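PDB 2QZU: putative sulfatase yidJ from Bacteroides fragilis, which probably hydrolyses sulfate esters, including aryl sulfates, as a metal-dependent enzyme of the sulfatase family. Local coordinates for residues Gly81-Gly86 and Arg114-Val119. Sequence-based numbering, arbitrary orientation.
Sequences GMLMTG and RCWSDV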
loop_
_atom_site.group_PDB
_atom_site.type_symbol
_atom_site.label_atom_id
_atom_site.label_comp_id
_atom_site.label_asym_id
_atom_site.label_seq_id
_atom_site.Cartn_x
_atom_site.Cartn_y
_atom_site.Cartn_z
ATOM N N GLY A 81 21.733 -2.581 15.826
ATOM C CA GLY A 81 22.170 -2.728 17.204
ATOM C C GLY A 81 23.577 -3.296 17.280
ATOM O O GLY A 81 24.367 -2.921 18.151
HETATM N N MSE A 82 23.885 -4.208 16.365
HETATM C CA MSE A 82 25.207 -4.818 16.301
HETATM C C MSE A 82 26.208 -3.778 15.812
HETATM O O MSE A 82 27.328 -3.697 16.312
HETATM C CB MSE A 82 25.188 -6.018 15.350
HETATM C CG MSE A 82 24.698 -7.294 16.003
HETATM SE SE MSE A 82 23.951 -8.569 14.745
HETATM C CE MSE A 82 22.245 -8.808 15.603
ATOM N N LEU A 83 25.798 -2.983 14.831
ATOM C CA LEU A 83 26.669 -1.949 14.291
ATOM C C LEU A 83 27.062 -0.936 15.362
ATOM O O LEU A 83 28.237 -0.623 15.533
ATOM C CB LEU A 83 25.978 -1.208 13.145
ATOM C CG LEU A 83 26.703 0.058 12.673
ATOM C CD1 LEU A 83 28.057 -0.317 12.075
ATOM C CD2 LEU A 83 25.848 0.782 11.647
HETATM N N MSE A 84 26.078 -0.431 16.092
HETATM C CA MSE A 84 26.351 0.573 17.111
HETATM C C MSE A 84 27.135 0.087 18.332
HETATM O O MSE A 84 27.978 0.818 18.854
HETATM C CB MSE A 84 25.048 1.231 17.568
HETATM C CG MSE A 84 24.248 1.905 16.455
HETATM SE SE MSE A 84 25.289 3.086 15.302
HETATM C CE MSE A 84 24.162 2.981 13.727
ATOM N N THR A 85 26.873 -1.141 18.775
ATOM C CA THR A 85 27.539 -1.692 19.956
ATOM C C THR A 85 28.767 -2.560 19.688
ATOM O O THR A 85 29.601 -2.749 20.579
ATOM C CB THR A 85 26.575 -2.561 20.789
ATOM O OG1 THR A 85 26.205 -3.721 20.035
ATOM C CG2 THR A 85 25.324 -1.782 21.155
ATOM N N GLY A 86 28.867 -3.103 18.481
ATOM C CA GLY A 86 29.987 -3.972 18.164
ATOM C C GLY A 86 29.845 -5.313 18.873
ATOM O O GLY A 86 30.814 -6.060 19.015
ATOM N N ARG A 114 28.230 1.442 25.292
ATOM C CA ARG A 114 29.314 2.285 24.802
ATOM C C ARG A 114 29.415 2.063 23.295
ATOM O O ARG A 114 30.029 1.096 22.837
ATOM C CB ARG A 114 30.626 1.888 25.484
ATOM C CG ARG A 114 31.845 2.673 25.036
ATOM C CD ARG A 114 31.823 4.089 25.558
ATOM N NE ARG A 114 33.053 4.810 25.238
ATOM C CZ ARG A 114 33.231 6.104 25.479
ATOM N NH1 ARG A 114 32.256 6.805 26.043
ATOM N NH2 ARG A 114 34.370 6.699 25.153
ATOM N N CYS A 115 28.807 2.957 22.526
ATOM C CA CYS A 115 28.813 2.840 21.070
ATOM C C CYS A 115 29.970 3.598 20.428
ATOM O O CYS A 115 30.558 4.481 21.051
ATOM C CB CYS A 115 27.478 3.338 20.519
ATOM S SG CYS A 115 26.075 2.391 21.173
ATOM N N TRP A 116 30.296 3.268 19.179
ATOM C CA TRP A 116 31.408 3.946 18.516
ATOM C C TRP A 116 31.185 5.445 18.400
ATOM O O TRP A 116 32.146 6.215 18.367
ATOM C CB TRP A 116 31.697 3.356 17.126
ATOM C CG TRP A 116 30.546 3.366 16.160
ATOM C CD1 TRP A 116 29.631 2.369 15.965
ATOM C CD2 TRP A 116 30.203 4.410 15.241
ATOM N NE1 TRP A 116 28.745 2.724 14.978
ATOM C CE2 TRP A 116 29.071 3.973 14.515
ATOM C CE3 TRP A 116 30.741 5.673 14.957
ATOM C CZ2 TRP A 116 28.466 4.755 13.521
ATOM C CZ3 TRP A 116 30.137 6.455 13.964
ATOM C CH2 TRP A 116 29.011 5.988 13.262
ATOM N N SER A 117 29.923 5.858 18.339
ATOM C CA SER A 117 29.610 7.274 18.237
ATOM C C SER A 117 29.962 7.979 19.549
ATOM O O SER A 117 30.367 9.142 19.541
ATOM C CB SER A 117 28.131 7.475 17.887
ATOM O OG SER A 117 27.281 6.798 18.796
ATOM N N ASP A 118 29.822 7.269 20.667
ATOM C CA ASP A 118 30.159 7.832 21.982
ATOM C C ASP A 118 31.665 8.048 22.041
ATOM O O ASP A 118 32.147 9.031 22.605
ATOM C CB ASP A 118 29.766 6.874 23.115
ATOM C CG ASP A 118 28.261 6.745 23.290
ATOM O OD1 ASP A 118 27.596 7.776 23.530
ATOM O OD2 ASP A 118 27.748 5.607 23.201
ATOM N N VAL A 119 32.402 7.104 21.465
ATOM C CA VAL A 119 33.857 7.173 21.434
ATOM C C VAL A 119 34.318 8.382 20.611
ATOM O O VAL A 119 35.126 9.187 21.080
ATOM C CB VAL A 119 34.457 5.879 20.838
ATOM C CG1 VAL A 119 35.958 6.039 20.629
ATOM C CG2 VAL A 119 34.176 4.701 21.769
HETATM O O HOH W 1 29.714 -1.762 23.165
#
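In the alpha/beta core of this sulfatase, the C-terminal end of helix 76-85 meets the N-terminal end of helix 116-122, with Met84 and Trp116 carrying much of the contact beside strand 29-35. The carbonyl of Met84, in the last turn of its helix, turns to the incoming helix: Trp116 N gives Met84 O a weak hydrogen bond of 3.4 Å, and Cys115 CA lies 3.1 Å from the same oxygen in a CA-H...O contact. Cys115 is the N-cap residue, and its backbone N is held by Asp118 OD2 (2.9 Å) through the anti lone pair. A small, weakly polar thiol suits this buried place against the last turn of helix 76-85, where Cys115 SG lies 3.9 Å from Met84 CB. The Trp116 indole, its CG set between backbone N and carbonyl carbon (chi1 57°), presents its pyrrole edge to helix 76-85. Leu83 O lies in the ring plane, at the edge, 3.3 Å from Trp116 CD1. The selenium of selenomethionine Met84 approaches obliquely, 4.4 Å from the centroid of the five-membered ring of Trp116, a Met-aromatic contact made possible by a flexible chain bent at chi2 (-49°). Tyr362 packs edge-to-face with the same indole. A water donates to both Thr85 O and Arg114 O, while Thr85 OG1 turns back to Gly81 O (2.8 Å), a carbonyl that also accepts Thr85 N from the opposite face. Carbonyls at one helix end thus face N-H and polarised C-H groups at the start of another, a complementary pairing probably reinforced by the two helix dipoles, while selenium, thiol and indole fill the apolar side.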